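Local coordinates for phosphate-specific transport system accessory protein PhoU homolog (Pseudomonas aeruginosa, PDB 4Q25) that probably takes part in regulating phosphate uptake, working as a homodimer built from helix bundles and acting as a negative regulator of the Pho regulon, at residues A[75-80]-A[88-93]; A[123-128]-A[178-183]; A[138-143]-A[157-162]. One frame throughout, in Å; residues are numbered along the deposited sequence.

Contact 1 (A[75-80]-A[88-93]); sequences RILARR and RLIISI
I90 meets I76 and L77 at the turning end of a helical hairpin, where helix 59-78 and helix 84-120, consecutive helices of the PhoU bundle, are joined by a short connection. The case illustrates how one branched residue can serve two neighbours by giving each a different branch. Its CG2 faces L77, lying 3.8 Å from L77 CG and the same distance from L77 CD1, while the two side chains run past each other in opposite senses. The other branch is turned: chi2 of I90 is -68°, and the bend brings CD1 to I76. All three side chains are buried, and apolar contact alone joins them.

Within the hairpin C73 also lies against I90; beyond it, F15 and E18 of helix 15-45 touch I76, and L87 of the second subunit packs on L77, so the hairpin tip contributes to the dimer.

The outer side is looser and polar. Helix 59-78 ends at A78, and R79 sits at the centre of an inverse gamma turn in which R80 N bonds to A78 O at 2.8 Å. R75, R79 and R80 are exposed, although R79 NE makes a salt bridge with E18 and R80 packs on Q81 of the second subunit. On the buried side, the crossing of I76 with I90 is oblique, with I76 CG2 3.8 Å and I76 CD1 3.9 Å from I90 CD1.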
ATOM      1  N   ARG A  75     -20.937  -0.481  13.823  1.00 44.78           N
ATOM      2  CA  ARG A  75     -22.243  -0.425  14.410  1.00 45.58           C
ATOM      3  C   ARG A  75     -23.074  -1.628  14.038  1.00 49.42           C
ATOM      4  O   ARG A  75     -23.715  -2.267  14.883  1.00 55.38           O
ATOM      5  CB  ARG A  75     -22.907   0.866  14.020  1.00 50.26           C
ATOM      6  CG  ARG A  75     -22.012   2.055  14.252  1.00 54.47           C
ATOM      7  CD  ARG A  75     -22.744   3.374  14.211  1.00 56.24           C
ATOM      8  NE  ARG A  75     -23.561   3.512  13.022  1.00 63.23           N
ATOM      9  CZ  ARG A  75     -23.232   4.236  11.966  1.00 62.21           C
ATOM     10  NH1 ARG A  75     -22.103   4.896  11.942  1.00 57.95           N
ATOM     11  NH2 ARG A  75     -24.048   4.299  10.940  1.00 64.71           N
ATOM     12  N   ILE A  76     -22.991  -2.003  12.784  1.00 49.88           N
ATOM     13  CA  ILE A  76     -23.754  -3.109  12.345  1.00 50.22           C
ATOM     14  C   ILE A  76     -23.327  -4.332  13.090  1.00 52.72           C
ATOM     15  O   ILE A  76     -24.145  -5.087  13.518  1.00 59.64           O
ATOM     16  CB  ILE A  76     -23.534  -3.401  10.855  1.00 53.43           C
ATOM     17  CG1 ILE A  76     -24.319  -2.458   9.990  1.00 56.17           C
ATOM     18  CG2 ILE A  76     -24.002  -4.792  10.494  1.00 50.23           C
ATOM     19  CD1 ILE A  76     -24.021  -2.635   8.528  1.00 55.33           C
ATOM     20  N   LEU A  77     -22.042  -4.550  13.231  1.00 50.25           N
ATOM     21  CA  LEU A  77     -21.576  -5.750  13.886  1.00 48.09           C
ATOM     22  C   LEU A  77     -21.955  -5.767  15.353  1.00 50.74           C
ATOM     23  O   LEU A  77     -22.237  -6.788  15.915  1.00 53.07           O
ATOM     24  CB  LEU A  77     -20.088  -5.932  13.712  1.00 47.57           C
ATOM     25  CG  LEU A  77     -19.592  -6.517  12.403  1.00 50.72           C
ATOM     26  CD1 LEU A  77     -18.115  -6.753  12.442  1.00 46.86           C
ATOM     27  CD2 LEU A  77     -20.291  -7.798  12.021  1.00 56.66           C
ATOM     28  N   ALA A  78     -21.922  -4.606  15.963  1.00 49.53           N
ATOM     29  CA  ALA A  78     -22.172  -4.463  17.358  1.00 56.48           C
ATOM     30  C   ALA A  78     -23.541  -4.968  17.627  1.00 56.57           C
ATOM     31  O   ALA A  78     -23.748  -5.614  18.618  1.00 54.42           O
ATOM     32  CB  ALA A  78     -22.053  -3.029  17.778  1.00 54.21           C
ATOM     33  N   ARG A  79     -24.502  -4.773  16.744  1.00 63.71           N
ATOM     34  CA  ARG A  79     -25.841  -5.312  16.971  1.00 76.26           C
ATOM     35  C   ARG A  79     -25.934  -6.777  16.601  1.00 78.59           C
ATOM     36  O   ARG A  79     -26.477  -7.141  15.591  1.00 70.06           O
ATOM     37  CB  ARG A  79     -26.880  -4.579  16.150  1.00 75.92           C
ATOM     38  CG  ARG A  79     -26.702  -3.087  16.107  1.00 79.29           C
ATOM     39  CD  ARG A  79     -27.646  -2.531  15.078  1.00 83.08           C
ATOM     40  NE  ARG A  79     -27.229  -1.224  14.608  1.00 86.68           N
ATOM     41  CZ  ARG A  79     -27.504  -0.098  15.237  1.00 88.01           C
ATOM     42  NH1 ARG A  79     -28.188  -0.130  16.365  1.00 89.90           N
ATOM     43  NH2 ARG A  79     -27.090   1.056  14.750  1.00 88.52           N
ATOM     44  N   ARG A  80     -25.371  -7.602  17.461  1.00 91.93           N
ATOM     45  CA  ARG A  80     -25.812  -8.957  17.697  1.00 95.78           C
ATOM     46  C   ARG A  80     -25.114  -9.717  16.593  1.00 84.04           C
ATOM     47  O   ARG A  80     -24.803  -9.146  15.581  1.00 86.11           O
ATOM     48  CB  ARG A  80     -27.356  -9.077  17.658  1.00105.11           C
ATOM     49  CG  ARG A  80     -28.110  -8.362  18.798  1.00103.70           C
ATOM     50  CD  ARG A  80     -29.635  -8.520  18.789  1.00101.49           C
ATOM     51  NE  ARG A  80     -30.285  -7.754  19.860  1.00103.07           N
ATOM     52  CZ  ARG A  80     -31.599  -7.610  20.028  1.00 98.39           C
ATOM     53  NH1 ARG A  80     -32.468  -8.178  19.210  1.00 94.97           N
ATOM     54  NH2 ARG A  80     -32.050  -6.897  21.042  1.00 98.14           N
ATOM     55  N   ARG A  88     -19.264 -12.522   6.265  1.00 60.33           N
ATOM     56  CA  ARG A  88     -18.342 -12.463   5.164  1.00 64.85           C
ATOM     57  C   ARG A  88     -18.480 -11.119   4.444  1.00 62.13           C
ATOM     58  O   ARG A  88     -17.524 -10.549   4.000  1.00 60.58           O
ATOM     59  CB  ARG A  88     -18.561 -13.642   4.233  1.00 68.24           C
ATOM     60  CG  ARG A  88     -18.195 -14.977   4.840  1.00 64.77           C
ATOM     61  CD  ARG A  88     -17.804 -15.994   3.797  1.00 64.31           C
ATOM     62  NE  ARG A  88     -18.800 -16.122   2.757  1.00 63.24           N
ATOM     63  CZ  ARG A  88     -19.876 -16.864   2.871  1.00 64.49           C
ATOM     64  NH1 ARG A  88     -20.092 -17.510   3.986  1.00 73.16           N
ATOM     65  NH2 ARG A  88     -20.744 -16.934   1.897  1.00 65.75           N
ATOM     66  N   LEU A  89     -19.689 -10.620   4.350  1.00 53.96           N
ATOM     67  CA  LEU A  89     -19.952  -9.365   3.652  1.00 57.83           C
ATOM     68  C   LEU A  89     -19.361  -8.140   4.353  1.00 57.74           C
ATOM     69  O   LEU A  89     -18.710  -7.325   3.718  1.00 58.36           O
ATOM     70  CB  LEU A  89     -21.449  -9.153   3.441  1.00 55.50           C
ATOM     71  CG  LEU A  89     -21.856  -7.859   2.724  1.00 61.02           C
ATOM     72  CD1 LEU A  89     -21.460  -7.866   1.247  1.00 62.50           C
ATOM     73  CD2 LEU A  89     -23.346  -7.640   2.862  1.00 59.83           C
ATOM     74  N   ILE A  90     -19.626  -7.996   5.645  1.00 58.16           N
ATOM     75  CA  ILE A  90     -19.027  -6.933   6.450  1.00 53.16           C
ATOM     76  C   ILE A  90     -17.496  -6.988   6.373  1.00 54.62           C
ATOM     77  O   ILE A  90     -16.829  -5.966   6.241  1.00 51.22           O
ATOM     78  CB  ILE A  90     -19.420  -7.061   7.928  1.00 53.80           C
ATOM     79  CG1 ILE A  90     -20.928  -6.916   8.102  1.00 53.05           C
ATOM     80  CG2 ILE A  90     -18.684  -6.033   8.789  1.00 51.73           C
ATOM     81  CD1 ILE A  90     -21.437  -5.528   7.816  1.00 60.55           C
ATOM     82  N   ILE A  91     -16.942  -8.185   6.469  1.00 51.89           N
ATOM     83  CA  ILE A  91     -15.507  -8.348   6.390  1.00 52.77           C
ATOM     84  C   ILE A  91     -14.969  -7.953   5.016  1.00 52.75           C
ATOM     85  O   ILE A  91     -13.899  -7.377   4.926  1.00 55.91           O
ATOM     86  CB  ILE A  91     -15.096  -9.786   6.741  1.00 56.03           C
ATOM     87  CG1 ILE A  91     -15.306 -10.009   8.252  1.00 63.27           C
ATOM     88  CG2 ILE A  91     -13.646 -10.073   6.343  1.00 56.20           C
ATOM     89  CD1 ILE A  91     -14.933 -11.398   8.743  1.00 63.42           C
ATOM     90  N   SER A  92     -15.695  -8.296   3.964  1.00 52.91           N
ATOM     91  CA  SER A  92     -15.304  -7.949   2.609  1.00 54.06           C
ATOM     92  C   SER A  92     -15.391  -6.450   2.423  1.00 50.14           C
ATOM     93  O   SER A  92     -14.600  -5.866   1.698  1.00 47.34           O
ATOM     94  CB  SER A  92     -16.204  -8.650   1.585  1.00 57.40           C
ATOM     95  OG  SER A  92     -15.823 -10.011   1.496  1.00 63.40           O
ATOM     96  N   ILE A  93     -16.352  -5.822   3.083  1.00 44.83           N
ATOM     97  CA  ILE A  93     -16.486  -4.383   2.969  1.00 44.74           C
ATOM     98  C   ILE A  93     -15.331  -3.668   3.677  1.00 47.44           C
ATOM     99  O   ILE A  93     -14.681  -2.788   3.097  1.00 43.05           O
ATOM    100  CB  ILE A  93     -17.819  -3.904   3.504  1.00 41.25           C
ATOM    101  CG1 ILE A  93     -18.920  -4.273   2.516  1.00 46.02           C
ATOM    102  CG2 ILE A  93     -17.803  -2.398   3.712  1.00 45.13           C
ATOM    103  CD1 ILE A  93     -20.335  -4.050   3.014  1.00 49.09           C
TER

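Contact 2 (A[123-128]-A[178-183]); sequences SPRGYV and VTYMME
Y180 is met by two consecutive residues, P124 and R125, which meet its ring in different ways, R125 over one face and P124 obliquely at the phenol end. R125 lies across the tyrosine at about a right angle when the two side chains are compared as a whole. Its guanidinium plane is tilted 37° from the ring, so the flat groups are not layered in parallel. Instead one ring carbon of the tyrosine, CD1, sits 3.6 Å above the centre of the guanidinium face, and R125 NH1 is 3.6 Å from Y180 CE1. Bends at chi2 and chi3 carry the R125 chain over the ring, with its CD offset toward the rim. This side chain also touches a crystal neighbour, so its pose may partly reflect the lattice. Within segment 178-183 the acid is E183, whose OE1 stays 5.0 Å from R125 NH2; E176, earlier on the same helix, touches R125.

P124 CG is 3.3 Å from Y180 OH and 3.6 Å from Y180 CE2. Y180 extends toward both residues because its CG is anti to the backbone N (chi1 -178°).

Behind this surface the turn is braced from within. S123 N donates to Y127 OH at 2.9 Å with an N-H...O angle of 155°, and G126 occupies the N-cap position with a positive phi. P124 also touches A187 and R190, which follow helix 153-183 in the chain.

This is the open end of an antiparallel helical hairpin in the all-helical PhoU bundle, away from the connection between its two helices: the lead-in to helix 127-149 rests on the last turn of helix 153-183.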
ATOM      1  N   SER A 123       7.985  13.472 -21.285  1.00 34.89           N
ATOM      2  CA  SER A 123       8.924  12.362 -21.437  1.00 35.05           C
ATOM      3  C   SER A 123       8.977  12.082 -22.941  1.00 36.41           C
ATOM      4  O   SER A 123       7.994  12.260 -23.642  1.00 36.22           O
ATOM      5  CB  SER A 123       8.415  11.135 -20.693  1.00 34.48           C
ATOM      6  OG  SER A 123       9.241  10.001 -20.830  1.00 33.98           O
ATOM      7  N   PRO A 124      10.135  11.676 -23.451  1.00 36.78           N
ATOM      8  CA  PRO A 124      10.150  11.248 -24.854  1.00 39.69           C
ATOM      9  C   PRO A 124       9.614   9.830 -25.024  1.00 38.91           C
ATOM     10  O   PRO A 124       9.397   9.393 -26.146  1.00 38.63           O
ATOM     11  CB  PRO A 124      11.622  11.347 -25.253  1.00 39.46           C
ATOM     12  CG  PRO A 124      12.383  11.366 -23.967  1.00 44.44           C
ATOM     13  CD  PRO A 124      11.454  11.644 -22.822  1.00 39.06           C
ATOM     14  N   ARG A 125       9.344   9.140 -23.911  1.00 39.97           N
ATOM     15  CA  ARG A 125       8.802   7.800 -23.959  1.00 40.63           C
ATOM     16  C   ARG A 125       7.745   7.604 -22.883  1.00 42.75           C
ATOM     17  O   ARG A 125       7.796   8.246 -21.837  1.00 38.92           O
ATOM     18  CB  ARG A 125       9.947   6.803 -23.728  1.00 46.21           C
ATOM     19  CG  ARG A 125      10.042   5.682 -24.731  1.00 51.62           C
ATOM     20  CD  ARG A 125      10.501   6.161 -26.096  1.00 50.83           C
ATOM     21  NE  ARG A 125      11.329   5.148 -26.742  1.00 54.42           N
ATOM     22  CZ  ARG A 125      12.108   5.387 -27.789  1.00 55.30           C
ATOM     23  NH1 ARG A 125      12.146   6.607 -28.331  1.00 57.37           N
ATOM     24  NH2 ARG A 125      12.837   4.398 -28.301  1.00 51.90           N
ATOM     25  N   GLY A 126       6.775   6.719 -23.155  1.00 43.04           N
ATOM     26  CA  GLY A 126       5.933   6.126 -22.115  1.00 40.01           C
ATOM     27  C   GLY A 126       4.450   6.471 -22.073  1.00 37.61           C
ATOM     28  O   GLY A 126       3.709   5.883 -21.310  1.00 35.26           O
ATOM     29  N   TYR A 127       4.011   7.425 -22.866  1.00 34.18           N
ATOM     30  CA  TYR A 127       2.638   7.882 -22.759  1.00 34.50           C
ATOM     31  C   TYR A 127       1.617   6.852 -23.244  1.00 35.79           C
ATOM     32  O   TYR A 127       0.510   6.713 -22.652  1.00 33.12           O
ATOM     33  CB  TYR A 127       2.464   9.237 -23.474  1.00 31.82           C
ATOM     34  CG  TYR A 127       3.161  10.346 -22.740  1.00 34.81           C
ATOM     35  CD1 TYR A 127       2.579  10.931 -21.618  1.00 32.63           C
ATOM     36  CD2 TYR A 127       4.415  10.794 -23.129  1.00 35.56           C
ATOM     37  CE1 TYR A 127       3.217  11.928 -20.915  1.00 32.44           C
ATOM     38  CE2 TYR A 127       5.052  11.806 -22.433  1.00 35.52           C
ATOM     39  CZ  TYR A 127       4.459  12.364 -21.318  1.00 34.15           C
ATOM     40  OH  TYR A 127       5.109  13.380 -20.638  1.00 31.15           O
ATOM     41  N   VAL A 128       1.948   6.140 -24.319  1.00 35.84           N
ATOM     42  CA  VAL A 128       1.028   5.137 -24.840  1.00 36.25           C
ATOM     43  C   VAL A 128       0.917   4.044 -23.810  1.00 33.35           C
ATOM     44  O   VAL A 128      -0.158   3.553 -23.575  1.00 32.59           O
ATOM     45  CB  VAL A 128       1.402   4.601 -26.235  1.00 43.10           C
ATOM     46  CG1 VAL A 128       2.739   3.873 -26.233  1.00 47.19           C
ATOM     47  CG2 VAL A 128       0.330   3.648 -26.731  1.00 46.81           C
ATOM     48  N   VAL A 178      13.843   1.946 -18.938  1.00 42.31           N
ATOM     49  CA  VAL A 178      15.209   1.916 -18.372  1.00 43.59           C
ATOM     50  C   VAL A 178      16.263   1.971 -19.512  1.00 48.85           C
ATOM     51  O   VAL A 178      17.118   2.856 -19.529  1.00 44.71           O
ATOM     52  CB  VAL A 178      15.432   0.722 -17.417  1.00 45.53           C
ATOM     53  CG1 VAL A 178      16.901   0.579 -17.011  1.00 43.77           C
ATOM     54  CG2 VAL A 178      14.596   0.900 -16.153  1.00 46.26           C
ATOM     55  N   THR A 179      16.147   1.095 -20.510  1.00 49.44           N
ATOM     56  CA  THR A 179      17.144   1.056 -21.592  1.00 46.59           C
ATOM     57  C   THR A 179      17.145   2.395 -22.313  1.00 45.91           C
ATOM     58  O   THR A 179      18.202   2.903 -22.708  1.00 44.88           O
ATOM     59  CB  THR A 179      16.927  -0.122 -22.579  1.00 47.22           C
ATOM     60  OG1 THR A 179      15.655  -0.008 -23.198  1.00 55.47           O
ATOM     61  CG2 THR A 179      16.948  -1.473 -21.840  1.00 46.38           C
ATOM     62  N   TYR A 180      15.970   3.016 -22.437  1.00 44.59           N
ATOM     63  CA  TYR A 180      15.921   4.350 -23.027  1.00 42.01           C
ATOM     64  C   TYR A 180      16.642   5.413 -22.184  1.00 43.42           C
ATOM     65  O   TYR A 180      17.345   6.259 -22.740  1.00 40.57           O
ATOM     66  CB  TYR A 180      14.506   4.807 -23.329  1.00 40.22           C
ATOM     67  CG  TYR A 180      14.539   6.147 -23.980  1.00 43.40           C
ATOM     68  CD1 TYR A 180      14.662   6.276 -25.355  1.00 45.17           C
ATOM     69  CD2 TYR A 180      14.495   7.303 -23.221  1.00 45.56           C
ATOM     70  CE1 TYR A 180      14.703   7.516 -25.960  1.00 42.66           C
ATOM     71  CE2 TYR A 180      14.573   8.534 -23.821  1.00 47.91           C
ATOM     72  CZ  TYR A 180      14.682   8.632 -25.185  1.00 45.37           C
ATOM     73  OH  TYR A 180      14.745   9.883 -25.743  1.00 56.07           O
ATOM     74  N   MET A 181      16.477   5.369 -20.858  1.00 43.87           N
ATOM     75  CA  MET A 181      17.200   6.298 -19.964  1.00 44.73           C
ATOM     76  C   MET A 181      18.710   6.222 -20.168  1.00 46.24           C
ATOM     77  O   MET A 181      19.404   7.229 -20.057  1.00 44.41           O
ATOM     78  CB  MET A 181      16.933   6.024 -18.489  1.00 41.00           C
ATOM     79  CG  MET A 181      15.595   6.543 -18.038  1.00 45.88           C
ATOM     80  SD  MET A 181      15.399   6.574 -16.257  1.00 41.93           S
ATOM     81  CE  MET A 181      15.301   4.811 -15.912  1.00 41.40           C
ATOM     82  N   MET A 182      19.212   5.031 -20.453  1.00 49.61           N
ATOM     83  CA  MET A 182      20.651   4.832 -20.576  1.00 50.84           C
ATOM     84  C   MET A 182      21.160   5.425 -21.886  1.00 48.04           C
ATOM     85  O   MET A 182      22.260   5.909 -21.952  1.00 49.30           O
ATOM     86  CB  MET A 182      20.971   3.358 -20.457  1.00 51.70           C
ATOM     87  CG  MET A 182      20.476   2.773 -19.140  1.00 52.28           C
ATOM     88  SD  MET A 182      21.026   1.092 -18.891  1.00 65.21           S
ATOM     89  CE  MET A 182      22.800   1.403 -18.844  1.00 66.62           C
ATOM     90  N   GLU A 183      20.300   5.446 -22.892  1.00 48.21           N
ATOM     91  CA  GLU A 183      20.592   6.057 -24.167  1.00 47.77           C
ATOM     92  C   GLU A 183      20.487   7.584 -24.111  1.00 52.06           C
ATOM     93  O   GLU A 183      21.251   8.272 -24.784  1.00 47.31           O
ATOM     94  CB  GLU A 183      19.629   5.508 -25.217  1.00 53.01           C
ATOM     95  CG  GLU A 183      19.666   6.195 -26.581  1.00 58.72           C
ATOM     96  CD  GLU A 183      18.466   5.862 -27.470  1.00 61.38           C
ATOM     97  OE1 GLU A 183      17.581   5.103 -27.027  1.00 66.02           O
ATOM     98  OE2 GLU A 183      18.389   6.366 -28.619  1.00 65.63           O
TER

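Contact 3 (A[138-143]-A[157-162]); sequences QKMVQE and LSVAQY
Helix segments 138-143 and 157-162 run nearly antiparallel, at 158° between their directions with their axes 9.7 Å apart at closest approach, and their backbones come nearest at M140 and V159, where the CA atoms are 5.7 Å apart. V159 shows how a valine can fill such an interface by splitting its two methyls between partners one turn apart on the opposite helix. With CG1 anti to the backbone N (chi1 170°), that methyl faces M140 and lies 3.9 Å from the carbonyl oxygen M140 O. The other methyl, CG2, presses against the aliphatic root of E143, 3.5 Å from E143 CB. The V159 and E143 side chains lie alongside one another, pointing opposite ways, and E143 OE1 also comes within 3.8 Å of V159 CG2, so the carboxylate flanks the apolar contact without bonding across it.

M140 reaches across from helix 127-149. Its side chain does not set out toward the partner helix, yet the thioether bends at chi3 (67°) and brings the terminal methyl across, with M140 CE 3.6 Å from V159 O. The sulfur lies at the edge of the Y162 ring, near its plane, with M140 SD 4.2 Å from Y162 CD2. Y162 belongs to the exposed margin; its hydroxyl is hydrogen-bonded to Q136 on helix 127-149, a second tie between the same two helices.

M140 and V159 form the buried side, where helix 188-220 packs against both with alanines, A208 on M140 and A212 on V159. Helix 15-45 flanks helix 127-149 through E34, which touches V141 and Q142.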
ATOM      1  N   GLN A 138      -8.171   0.737 -14.652  1.00 36.31           N
ATOM      2  CA  GLN A 138      -9.428   1.386 -14.354  1.00 36.68           C
ATOM      3  C   GLN A 138     -10.572   0.414 -14.623  1.00 40.26           C
ATOM      4  O   GLN A 138     -11.537   0.391 -13.856  1.00 38.98           O
ATOM      5  CB  GLN A 138      -9.605   2.638 -15.193  1.00 35.21           C
ATOM      6  CG  GLN A 138     -10.895   3.438 -14.918  1.00 36.37           C
ATOM      7  CD  GLN A 138     -10.958   4.699 -15.769  1.00 40.49           C
ATOM      8  OE1 GLN A 138      -9.949   5.368 -15.964  1.00 41.74           O
ATOM      9  NE2 GLN A 138     -12.135   5.016 -16.314  1.00 47.06           N
ATOM     10  N   LYS A 139     -10.466  -0.373 -15.702  1.00 40.23           N
ATOM     11  CA  LYS A 139     -11.470  -1.388 -16.012  1.00 43.42           C
ATOM     12  C   LYS A 139     -11.534  -2.446 -14.920  1.00 37.30           C
ATOM     13  O   LYS A 139     -12.587  -2.744 -14.418  1.00 41.56           O
ATOM     14  CB  LYS A 139     -11.267  -2.063 -17.380  1.00 44.80           C
ATOM     15  CG  LYS A 139     -12.577  -2.704 -17.880  1.00 52.34           C
ATOM     16  CD  LYS A 139     -12.448  -3.456 -19.202  1.00 59.83           C
ATOM     17  CE  LYS A 139     -13.826  -3.806 -19.803  1.00 64.89           C
ATOM     18  NZ  LYS A 139     -13.838  -3.883 -21.306  1.00 66.87           N
ATOM     19  N   MET A 140     -10.393  -2.984 -14.553  1.00 38.34           N
ATOM     20  CA  MET A 140     -10.288  -3.880 -13.395  1.00 40.18           C
ATOM     21  C   MET A 140     -11.002  -3.344 -12.153  1.00 41.90           C
ATOM     22  O   MET A 140     -11.643  -4.112 -11.445  1.00 43.06           O
ATOM     23  CB  MET A 140      -8.834  -4.145 -13.053  1.00 39.78           C
ATOM     24  CG  MET A 140      -8.120  -4.985 -14.094  1.00 39.51           C
ATOM     25  SD  MET A 140      -6.393  -5.247 -13.721  1.00 42.18           S
ATOM     26  CE  MET A 140      -6.492  -6.270 -12.270  1.00 42.13           C
ATOM     27  N   VAL A 141     -10.919  -2.041 -11.900  1.00 40.42           N
ATOM     28  CA  VAL A 141     -11.614  -1.456 -10.762  1.00 39.82           C
ATOM     29  C   VAL A 141     -13.130  -1.486 -10.948  1.00 40.00           C
ATOM     30  O   VAL A 141     -13.818  -1.962 -10.058  1.00 38.90           O
ATOM     31  CB  VAL A 141     -11.154  -0.011 -10.470  1.00 38.73           C
ATOM     32  CG1 VAL A 141     -12.083   0.675  -9.476  1.00 36.75           C
ATOM     33  CG2 VAL A 141      -9.751  -0.012  -9.925  1.00 37.53           C
ATOM     34  N   GLN A 142     -13.639  -0.975 -12.078  1.00 42.98           N
ATOM     35  CA  GLN A 142     -15.072  -1.066 -12.431  1.00 42.97           C
ATOM     36  C   GLN A 142     -15.582  -2.499 -12.251  1.00 42.08           C
ATOM     37  O   GLN A 142     -16.603  -2.721 -11.634  1.00 39.92           O
ATOM     38  CB  GLN A 142     -15.386  -0.695 -13.885  1.00 51.65           C
ATOM     39  CG  GLN A 142     -14.651   0.479 -14.523  1.00 62.27           C
ATOM     40  CD  GLN A 142     -15.068   0.706 -15.991  1.00 71.02           C
ATOM     41  OE1 GLN A 142     -16.143   0.241 -16.412  1.00 72.97           O
ATOM     42  NE2 GLN A 142     -14.211   1.414 -16.780  1.00 64.30           N
ATOM     43  N   GLU A 143     -14.838  -3.459 -12.774  1.00 40.69           N
ATOM     44  CA  GLU A 143     -15.277  -4.849 -12.811  1.00 46.42           C
ATOM     45  C   GLU A 143     -15.323  -5.458 -11.414  1.00 49.13           C
ATOM     46  O   GLU A 143     -16.301  -6.126 -11.055  1.00 52.22           O
ATOM     47  CB  GLU A 143     -14.392  -5.693 -13.756  1.00 44.22           C
ATOM     48  CG  GLU A 143     -14.688  -5.426 -15.242  1.00 50.49           C
ATOM     49  CD  GLU A 143     -13.838  -6.243 -16.211  1.00 47.82           C
ATOM     50  OE1 GLU A 143     -12.659  -6.513 -15.951  1.00 50.10           O
ATOM     51  OE2 GLU A 143     -14.346  -6.601 -17.274  1.00 63.55           O
ATOM     52  N   LEU A 157     -13.212 -13.490 -10.750  1.00 56.60           N
ATOM     53  CA  LEU A 157     -12.079 -14.378 -11.008  1.00 57.80           C
ATOM     54  C   LEU A 157     -11.232 -13.861 -12.160  1.00 53.09           C
ATOM     55  O   LEU A 157     -10.002 -13.894 -12.092  1.00 58.02           O
ATOM     56  CB  LEU A 157     -12.536 -15.820 -11.301  1.00 54.67           C
ATOM     57  CG  LEU A 157     -11.444 -16.801 -11.748  1.00 56.00           C
ATOM     58  CD1 LEU A 157     -10.241 -16.772 -10.812  1.00 58.67           C
ATOM     59  CD2 LEU A 157     -11.985 -18.233 -11.869  1.00 58.43           C
ATOM     60  N   SER A 158     -11.890 -13.390 -13.215  1.00 50.51           N
ATOM     61  CA  SER A 158     -11.181 -12.954 -14.420  1.00 54.30           C
ATOM     62  C   SER A 158     -10.389 -11.654 -14.164  1.00 52.93           C
ATOM     63  O   SER A 158      -9.257 -11.507 -14.629  1.00 49.52           O
ATOM     64  CB  SER A 158     -12.157 -12.767 -15.557  1.00 52.83           C
ATOM     65  OG  SER A 158     -13.281 -12.075 -15.072  1.00 58.82           O
ATOM     66  N   VAL A 159     -10.988 -10.736 -13.405  1.00 53.20           N
ATOM     67  CA  VAL A 159     -10.273  -9.570 -12.883  1.00 48.11           C
ATOM     68  C   VAL A 159      -8.957  -9.997 -12.257  1.00 50.59           C
ATOM     69  O   VAL A 159      -7.852  -9.597 -12.701  1.00 49.72           O
ATOM     70  CB  VAL A 159     -11.104  -8.807 -11.856  1.00 48.24           C
ATOM     71  CG1 VAL A 159     -10.257  -7.755 -11.155  1.00 48.65           C
ATOM     72  CG2 VAL A 159     -12.300  -8.154 -12.532  1.00 43.60           C
ATOM     73  N   ALA A 160      -9.060 -10.838 -11.244  1.00 50.58           N
ATOM     74  CA  ALA A 160      -7.866 -11.331 -10.561  1.00 52.62           C
ATOM     75  C   ALA A 160      -6.857 -11.947 -11.521  1.00 55.88           C
ATOM     76  O   ALA A 160      -5.644 -11.773 -11.364  1.00 59.35           O
ATOM     77  CB  ALA A 160      -8.259 -12.341  -9.487  1.00 56.45           C
ATOM     78  N   GLN A 161      -7.351 -12.667 -12.520  1.00 56.56           N
ATOM     79  CA  GLN A 161      -6.475 -13.284 -13.511  1.00 55.14           C
ATOM     80  C   GLN A 161      -5.853 -12.260 -14.436  1.00 52.52           C
ATOM     81  O   GLN A 161      -4.731 -12.438 -14.892  1.00 54.22           O
ATOM     82  CB  GLN A 161      -7.255 -14.289 -14.364  1.00 62.49           C
ATOM     83  CG  GLN A 161      -7.575 -15.603 -13.669  1.00 62.05           C
ATOM     84  CD  GLN A 161      -8.641 -16.398 -14.417  1.00 69.08           C
ATOM     85  OE1 GLN A 161      -9.334 -15.865 -15.291  1.00 69.16           O
ATOM     86  NE2 GLN A 161      -8.790 -17.680 -14.064  1.00 64.69           N
ATOM     87  N   TYR A 162      -6.584 -11.194 -14.742  1.00 51.85           N
ATOM     88  CA  TYR A 162      -6.061 -10.184 -15.657  1.00 53.27           C
ATOM     89  C   TYR A 162      -4.910  -9.374 -15.058  1.00 52.85           C
ATOM     90  O   TYR A 162      -4.202  -8.691 -15.793  1.00 50.17           O
ATOM     91  CB  TYR A 162      -7.152  -9.230 -16.104  1.00 55.93           C
ATOM     92  CG  TYR A 162      -6.826  -8.541 -17.412  1.00 63.85           C
ATOM     93  CD1 TYR A 162      -6.908  -9.236 -18.625  1.00 61.79           C
ATOM     94  CD2 TYR A 162      -6.441  -7.200 -17.446  1.00 65.12           C
ATOM     95  CE1 TYR A 162      -6.604  -8.622 -19.824  1.00 63.66           C
ATOM     96  CE2 TYR A 162      -6.145  -6.575 -18.646  1.00 67.12           C
ATOM     97  CZ  TYR A 162      -6.234  -7.287 -19.832  1.00 66.78           C
ATOM     98  OH  TYR A 162      -5.957  -6.665 -21.029  1.00 63.91           O
TER

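In the fold
Contacts 2 and 3 join the same pair, helix 127-149 and helix 153-183: contact 3 part-way along it, contact 2 where the first begins and the second ends. The nearest atoms of contacts 2 and 3 are about 12 Å apart. Contact 1 joins helix 59-78 to helix 84-120, a separate hairpin earlier in the chain. Chemistry follows position. Contact 1 is buried and wholly aliphatic; contact 3 is partly buried and mixes apolar side chains with a carboxylate and a ring at its margin; contact 2 lies at the surface and relies on guanidinium, phenol and proline. Contacts 1 and 2 sit on opposite sides of the chain's centre, 48 Å apart between centres, and both touch the second subunit.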